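Long-range contact in pngf-ii (Elizabethkingia meningoseptica, PDB 4R4X), which probably acts as a peptide:N-glycosidase, releasing N-linked glycans from glycoproteins by cleaving their bond to asparagine: residues 424-438 / 483-496. Numbering follows the deposited sequence.
Sequences ITTGHGGWGAGDEFV and LSRSNWCPGTITNP
Trp488 and Ser486 lie against the end of strand 416-428 and form the tight part of this contact. The indole edge of Trp488 meets the backbone: NE1 gives its hydrogen to Gly427 O at 3.0 Å, almost in the ring plane. Its CG sits between the backbone N and the carbonyl carbon (chi1 56°), and this places the indole N-H beside Gly427 O. The imidazole of His428 lies against one face of the indole, near parallel but slid aside, with CE1 toward the rim. Arg485 CD covers the opposite face, over the centre. The carboxylate of Glu436 comes in obliquely, with OE2 3.3 Å from Trp488 CH2. The same oxygen takes Arg485 NE at 2.8 Å on its anti lone pair, forming a salt bridge. Pro490 CD and Phe437 CE1 lie over opposite faces of the guanidinium.

Ser486 is gripped by Gly427 in the strand and by Asp435 and Glu436 in the loop after it. Its O accepts Gly427 N at 3.1 Å, its N donates to Glu436 O, and its OG donates to Asp435 O at 2.8 Å. Both segments fall in the C-terminal PNGase F family region, and 416-428 and 493-504 are adjacent antiparallel strands of a large sheet shared by both PNGase F regions. The loop before 493-504, tied by Cys489 to Cys461, lies alongside the end of 416-428.

The end at Ile424 is lightly packed but buried. Asn487 ND2 reaches Thr425 O at 2.8 Å. Ile424 CG1 rests on Pro496 CB at 3.9 Å, and a water links Thr425 N to Asn495 O. The other end is the solvent side: Phe437, Leu483 and Ser484 are partly exposed, and Phe437 CE1 touches Leu483. Waters bridge Phe437 O to Ser484 O and Glu436 OE2 to Arg485 NH2.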
loop_
_atom_site.group_PDB
_atom_site.type_symbol
_atom_site.label_atom_id
_atom_site.label_comp_id
_atom_site.label_asym_id
_atom_site.label_seq_id
_atom_site.Cartn_x
_atom_site.Cartn_y
_atom_site.Cartn_z
ATOM N N ILE A 424 4.972 -0.879 -19.039
ATOM C CA ILE A 424 3.854 -1.795 -18.775
ATOM C C ILE A 424 3.285 -2.252 -20.099
ATOM O O ILE A 424 2.841 -1.436 -20.892
ATOM C CB ILE A 424 2.746 -1.130 -17.943
ATOM C CG1 ILE A 424 3.337 -0.553 -16.665
ATOM C CG2 ILE A 424 1.648 -2.140 -17.589
ATOM C CD1 ILE A 424 2.351 0.230 -15.815
ATOM N N THR A 425 3.291 -3.555 -20.336
ATOM C CA THR A 425 2.785 -4.092 -21.588
ATOM C C THR A 425 1.857 -5.276 -21.382
ATOM O O THR A 425 2.175 -6.184 -20.590
ATOM C CB THR A 425 3.921 -4.502 -22.560
ATOM O OG1 THR A 425 3.340 -5.041 -23.754
ATOM C CG2 THR A 425 4.885 -5.549 -21.922
ATOM N N THR A 426 0.732 -5.252 -22.105
ATOM C CA THR A 426 -0.151 -6.413 -22.229
ATOM C C THR A 426 -0.668 -6.562 -23.658
ATOM O O THR A 426 -0.931 -5.578 -24.349
ATOM C CB THR A 426 -1.330 -6.382 -21.237
ATOM O OG1 THR A 426 -2.146 -5.221 -21.431
ATOM C CG2 THR A 426 -0.824 -6.413 -19.819
ATOM N N GLY A 427 -0.783 -7.816 -24.076
ATOM C CA GLY A 427 -1.196 -8.184 -25.391
ATOM C C GLY A 427 -2.627 -8.679 -25.348
ATOM O O GLY A 427 -3.048 -9.337 -24.382
ATOM N N HIS A 428 -3.379 -8.321 -26.385
ATOM C CA HIS A 428 -4.824 -8.602 -26.468
ATOM C C HIS A 428 -5.245 -9.074 -27.854
ATOM O O HIS A 428 -4.523 -8.882 -28.836
ATOM C CB HIS A 428 -5.608 -7.350 -26.084
ATOM C CG HIS A 428 -5.254 -6.845 -24.731
ATOM N ND1 HIS A 428 -5.866 -7.309 -23.593
ATOM C CD2 HIS A 428 -4.263 -6.018 -24.319
ATOM C CE1 HIS A 428 -5.298 -6.759 -22.537
ATOM N NE2 HIS A 428 -4.319 -5.977 -22.949
ATOM N N GLY A 429 -6.435 -9.670 -27.920
ATOM C CA GLY A 429 -6.916 -10.402 -29.108
ATOM C C GLY A 429 -7.381 -11.745 -28.605
ATOM O O GLY A 429 -6.582 -12.658 -28.465
ATOM N N GLY A 430 -8.670 -11.857 -28.283
ATOM C CA GLY A 430 -9.146 -12.961 -27.456
ATOM C C GLY A 430 -9.587 -14.235 -28.156
ATOM O O GLY A 430 -10.685 -14.726 -27.898
ATOM N N TRP A 431 -8.742 -14.755 -29.045
ATOM C CA TRP A 431 -8.978 -16.047 -29.693
ATOM C C TRP A 431 -7.630 -16.751 -29.776
ATOM O O TRP A 431 -6.581 -16.153 -29.458
ATOM C CB TRP A 431 -9.674 -15.867 -31.069
ATOM C CG TRP A 431 -8.790 -15.341 -32.191
ATOM C CD1 TRP A 431 -8.252 -16.075 -33.234
ATOM C CD2 TRP A 431 -8.377 -13.985 -32.416
ATOM N NE1 TRP A 431 -7.521 -15.253 -34.062
ATOM C CE2 TRP A 431 -7.580 -13.975 -33.588
ATOM C CE3 TRP A 431 -8.599 -12.776 -31.743
ATOM C CZ2 TRP A 431 -6.996 -12.804 -34.090
ATOM C CZ3 TRP A 431 -8.041 -11.617 -32.251
ATOM C CH2 TRP A 431 -7.247 -11.634 -33.415
ATOM N N GLY A 432 -7.639 -18.017 -30.190
ATOM C CA GLY A 432 -6.451 -18.860 -30.172
ATOM C C GLY A 432 -5.225 -18.373 -30.919
ATOM O O GLY A 432 -4.099 -18.750 -30.574
ATOM N N ALA A 433 -5.437 -17.557 -31.945
ATOM C CA ALA A 433 -4.346 -16.922 -32.701
ATOM C C ALA A 433 -4.349 -15.425 -32.487
ATOM O O ALA A 433 -3.860 -14.681 -33.334
ATOM C CB ALA A 433 -4.512 -17.210 -34.204
ATOM N N GLY A 434 -4.926 -14.961 -31.381
ATOM C CA GLY A 434 -4.904 -13.535 -31.055
ATOM C C GLY A 434 -3.814 -13.255 -30.038
ATOM O O GLY A 434 -3.377 -14.157 -29.323
ATOM N N ASP A 435 -3.374 -11.999 -29.963
ATOM C CA ASP A 435 -2.202 -11.688 -29.162
ATOM C C ASP A 435 -2.427 -11.753 -27.624
ATOM O O ASP A 435 -1.479 -11.645 -26.889
ATOM C CB ASP A 435 -1.596 -10.355 -29.570
ATOM C CG ASP A 435 -0.882 -10.422 -30.916
ATOM O OD1 ASP A 435 -0.673 -11.549 -31.454
ATOM O OD2 ASP A 435 -0.513 -9.334 -31.425
ATOM N N GLU A 436 -3.663 -11.937 -27.156
ATOM C CA GLU A 436 -3.872 -12.291 -25.744
ATOM C C GLU A 436 -3.167 -13.628 -25.462
ATOM O O GLU A 436 -2.628 -13.844 -24.377
ATOM C CB GLU A 436 -5.360 -12.446 -25.425
ATOM C CG GLU A 436 -5.660 -12.902 -24.002
ATOM C CD GLU A 436 -7.143 -12.864 -23.654
ATOM O OE1 GLU A 436 -7.947 -12.343 -24.472
ATOM O OE2 GLU A 436 -7.528 -13.382 -22.564
ATOM N N PHE A 437 -3.218 -14.536 -26.435
ATOM C CA PHE A 437 -2.845 -15.923 -26.213
ATOM C C PHE A 437 -1.605 -16.417 -26.946
ATOM O O PHE A 437 -1.222 -17.591 -26.788
ATOM C CB PHE A 437 -4.027 -16.846 -26.538
ATOM C CG PHE A 437 -5.212 -16.635 -25.639
ATOM C CD1 PHE A 437 -5.136 -16.969 -24.283
ATOM C CD2 PHE A 437 -6.406 -16.099 -26.142
ATOM C CE1 PHE A 437 -6.231 -16.772 -23.449
ATOM C CE2 PHE A 437 -7.500 -15.905 -25.316
ATOM C CZ PHE A 437 -7.401 -16.227 -23.956
ATOM N N VAL A 438 -0.960 -15.541 -27.712
ATOM C CA VAL A 438 0.264 -15.887 -28.420
ATOM C C VAL A 438 1.400 -14.953 -28.000
ATOM O O VAL A 438 1.247 -13.740 -28.029
ATOM C CB VAL A 438 0.092 -15.705 -29.942
ATOM C CG1 VAL A 438 1.347 -16.125 -30.696
ATOM C CG2 VAL A 438 -1.148 -16.438 -30.449
ATOM N N LEU A 483 -5.550 -19.974 -18.402
ATOM C CA LEU A 483 -4.738 -20.003 -19.589
ATOM C C LEU A 483 -3.595 -18.980 -19.549
ATOM O O LEU A 483 -3.757 -17.864 -19.040
ATOM C CB LEU A 483 -5.592 -19.765 -20.821
ATOM C CG LEU A 483 -6.779 -20.705 -21.030
ATOM C CD1 LEU A 483 -7.560 -20.186 -22.197
ATOM C CD2 LEU A 483 -6.288 -22.122 -21.282
ATOM N N SER A 484 -2.450 -19.393 -20.067
ATOM C CA SER A 484 -1.270 -18.544 -20.177
ATOM C C SER A 484 -1.528 -17.413 -21.188
ATOM O O SER A 484 -2.184 -17.616 -22.220
ATOM C CB SER A 484 -0.039 -19.397 -20.569
ATOM O OG SER A 484 0.317 -20.297 -19.526
ATOM N N ARG A 485 -1.039 -16.207 -20.877
ATOM C CA ARG A 485 -1.389 -15.012 -21.618
ATOM C C ARG A 485 -0.210 -14.074 -21.754
ATOM O O ARG A 485 0.778 -14.206 -21.032
ATOM C CB ARG A 485 -2.494 -14.275 -20.880
ATOM C CG ARG A 485 -3.867 -14.894 -21.030
ATOM C CD ARG A 485 -4.831 -14.180 -20.095
ATOM N NE ARG A 485 -6.207 -14.549 -20.340
ATOM C CZ ARG A 485 -6.865 -15.561 -19.767
ATOM N NH1 ARG A 485 -6.285 -16.378 -18.911
ATOM N NH2 ARG A 485 -8.131 -15.757 -20.088
ATOM N N SER A 486 -0.351 -13.099 -22.657
ATOM C CA SER A 486 0.666 -12.074 -22.900
ATOM C C SER A 486 0.691 -11.017 -21.803
ATOM O O SER A 486 0.271 -9.863 -21.994
ATOM C CB SER A 486 0.453 -11.429 -24.265
ATOM O OG SER A 486 0.765 -12.346 -25.309
ATOM N N ASN A 487 1.181 -11.452 -20.657
ATOM C CA ASN A 487 1.597 -10.611 -19.539
ATOM C C ASN A 487 0.479 -10.181 -18.611
ATOM O O ASN A 487 0.629 -9.213 -17.853
ATOM C CB ASN A 487 2.416 -9.397 -19.980
ATOM C CG ASN A 487 3.507 -9.037 -18.984
ATOM O OD1 ASN A 487 4.042 -9.905 -18.301
ATOM N ND2 ASN A 487 3.856 -7.757 -18.911
ATOM N N TRP A 488 -0.609 -10.940 -18.605
ATOM C CA TRP A 488 -1.630 -10.719 -17.590
ATOM C C TRP A 488 -2.399 -11.955 -17.234
ATOM O O TRP A 488 -2.442 -12.878 -18.009
ATOM C CB TRP A 488 -2.593 -9.652 -18.040
ATOM C CG TRP A 488 -3.291 -9.852 -19.362
ATOM C CD1 TRP A 488 -2.770 -9.671 -20.611
ATOM C CD2 TRP A 488 -4.684 -10.152 -19.551
ATOM N NE1 TRP A 488 -3.740 -9.859 -21.562
ATOM C CE2 TRP A 488 -4.923 -10.169 -20.936
ATOM C CE3 TRP A 488 -5.735 -10.446 -18.681
ATOM C CZ2 TRP A 488 -6.169 -10.435 -21.468
ATOM C CZ3 TRP A 488 -6.991 -10.718 -19.223
ATOM C CH2 TRP A 488 -7.196 -10.695 -20.593
ATOM N N CYS A 489 -2.989 -11.961 -16.039
ATOM C CA CYS A 489 -3.897 -13.043 -15.620
ATOM C C CYS A 489 -5.129 -12.387 -15.015
ATOM O O CYS A 489 -4.989 -11.504 -14.161
ATOM C CB CYS A 489 -3.277 -13.929 -14.526
ATOM S SG CYS A 489 -1.823 -14.918 -14.949
ATOM N N PRO A 490 -6.328 -12.859 -15.377
ATOM C CA PRO A 490 -7.515 -12.283 -14.728
ATOM C C PRO A 490 -7.452 -12.372 -13.190
ATOM O O PRO A 490 -7.268 -13.461 -12.632
ATOM C CB PRO A 490 -8.652 -13.127 -15.288
ATOM C CG PRO A 490 -8.162 -13.599 -16.614
ATOM C CD PRO A 490 -6.684 -13.818 -16.435
ATOM N N GLY A 491 -7.622 -11.236 -12.526
ATOM C CA GLY A 491 -7.604 -11.153 -11.066
ATOM C C GLY A 491 -6.291 -10.621 -10.501
ATOM O O GLY A 491 -6.094 -10.612 -9.292
ATOM N N THR A 492 -5.383 -10.180 -11.371
ATOM C CA THR A 492 -4.054 -9.768 -10.926
ATOM C C THR A 492 -3.563 -8.478 -11.595
ATOM O O THR A 492 -4.026 -8.060 -12.678
ATOM C CB THR A 492 -2.953 -10.870 -11.117
ATOM O OG1 THR A 492 -2.697 -11.103 -12.521
ATOM C CG2 THR A 492 -3.335 -12.190 -10.420
ATOM N N ILE A 493 -2.573 -7.877 -10.950
ATOM C CA ILE A 493 -1.775 -6.772 -11.528
ATOM C C ILE A 493 -0.775 -7.269 -12.575
ATOM O O ILE A 493 -0.195 -8.333 -12.423
ATOM C CB ILE A 493 -0.930 -6.127 -10.431
ATOM C CG1 ILE A 493 -1.841 -5.409 -9.454
ATOM C CG2 ILE A 493 0.141 -5.164 -10.999
ATOM C CD1 ILE A 493 -1.172 -5.005 -8.174
ATOM N N THR A 494 -0.542 -6.469 -13.611
ATOM C CA THR A 494 0.587 -6.689 -14.506
ATOM C C THR A 494 1.742 -5.793 -14.049
ATOM O O THR A 494 1.627 -4.563 -14.065
ATOM C CB THR A 494 0.196 -6.402 -15.968
ATOM O OG1 THR A 494 -0.699 -7.432 -16.412
ATOM C CG2 THR A 494 1.425 -6.354 -16.867
ATOM N N ASN A 495 2.830 -6.417 -13.623
ATOM C CA ASN A 495 4.028 -5.696 -13.144
ATOM C C ASN A 495 4.665 -4.810 -14.201
ATOM O O ASN A 495 4.816 -5.260 -15.319
ATOM C CB ASN A 495 5.095 -6.715 -12.738
ATOM C CG ASN A 495 4.970 -7.144 -11.288
ATOM O OD1 ASN A 495 4.265 -8.085 -10.948
ATOM N ND2 ASN A 495 5.662 -6.461 -10.433
ATOM N N PRO A 496 5.077 -3.578 -13.846
ATOM C CA PRO A 496 5.985 -2.879 -14.764
ATOM C C PRO A 496 7.319 -3.575 -14.828
ATOM O O PRO A 496 7.708 -4.237 -13.867
ATOM C CB PRO A 496 6.192 -1.502 -14.116
ATOM C CG PRO A 496 5.070 -1.357 -13.133
ATOM C CD PRO A 496 4.647 -2.733 -12.728
HETATM O O HOH W 1 5.258 -4.780 -18.489
HETATM O O HOH W 2 -9.845 -13.551 -21.414
HETATM O O HOH W 3 -1.950 -19.049 -24.498
#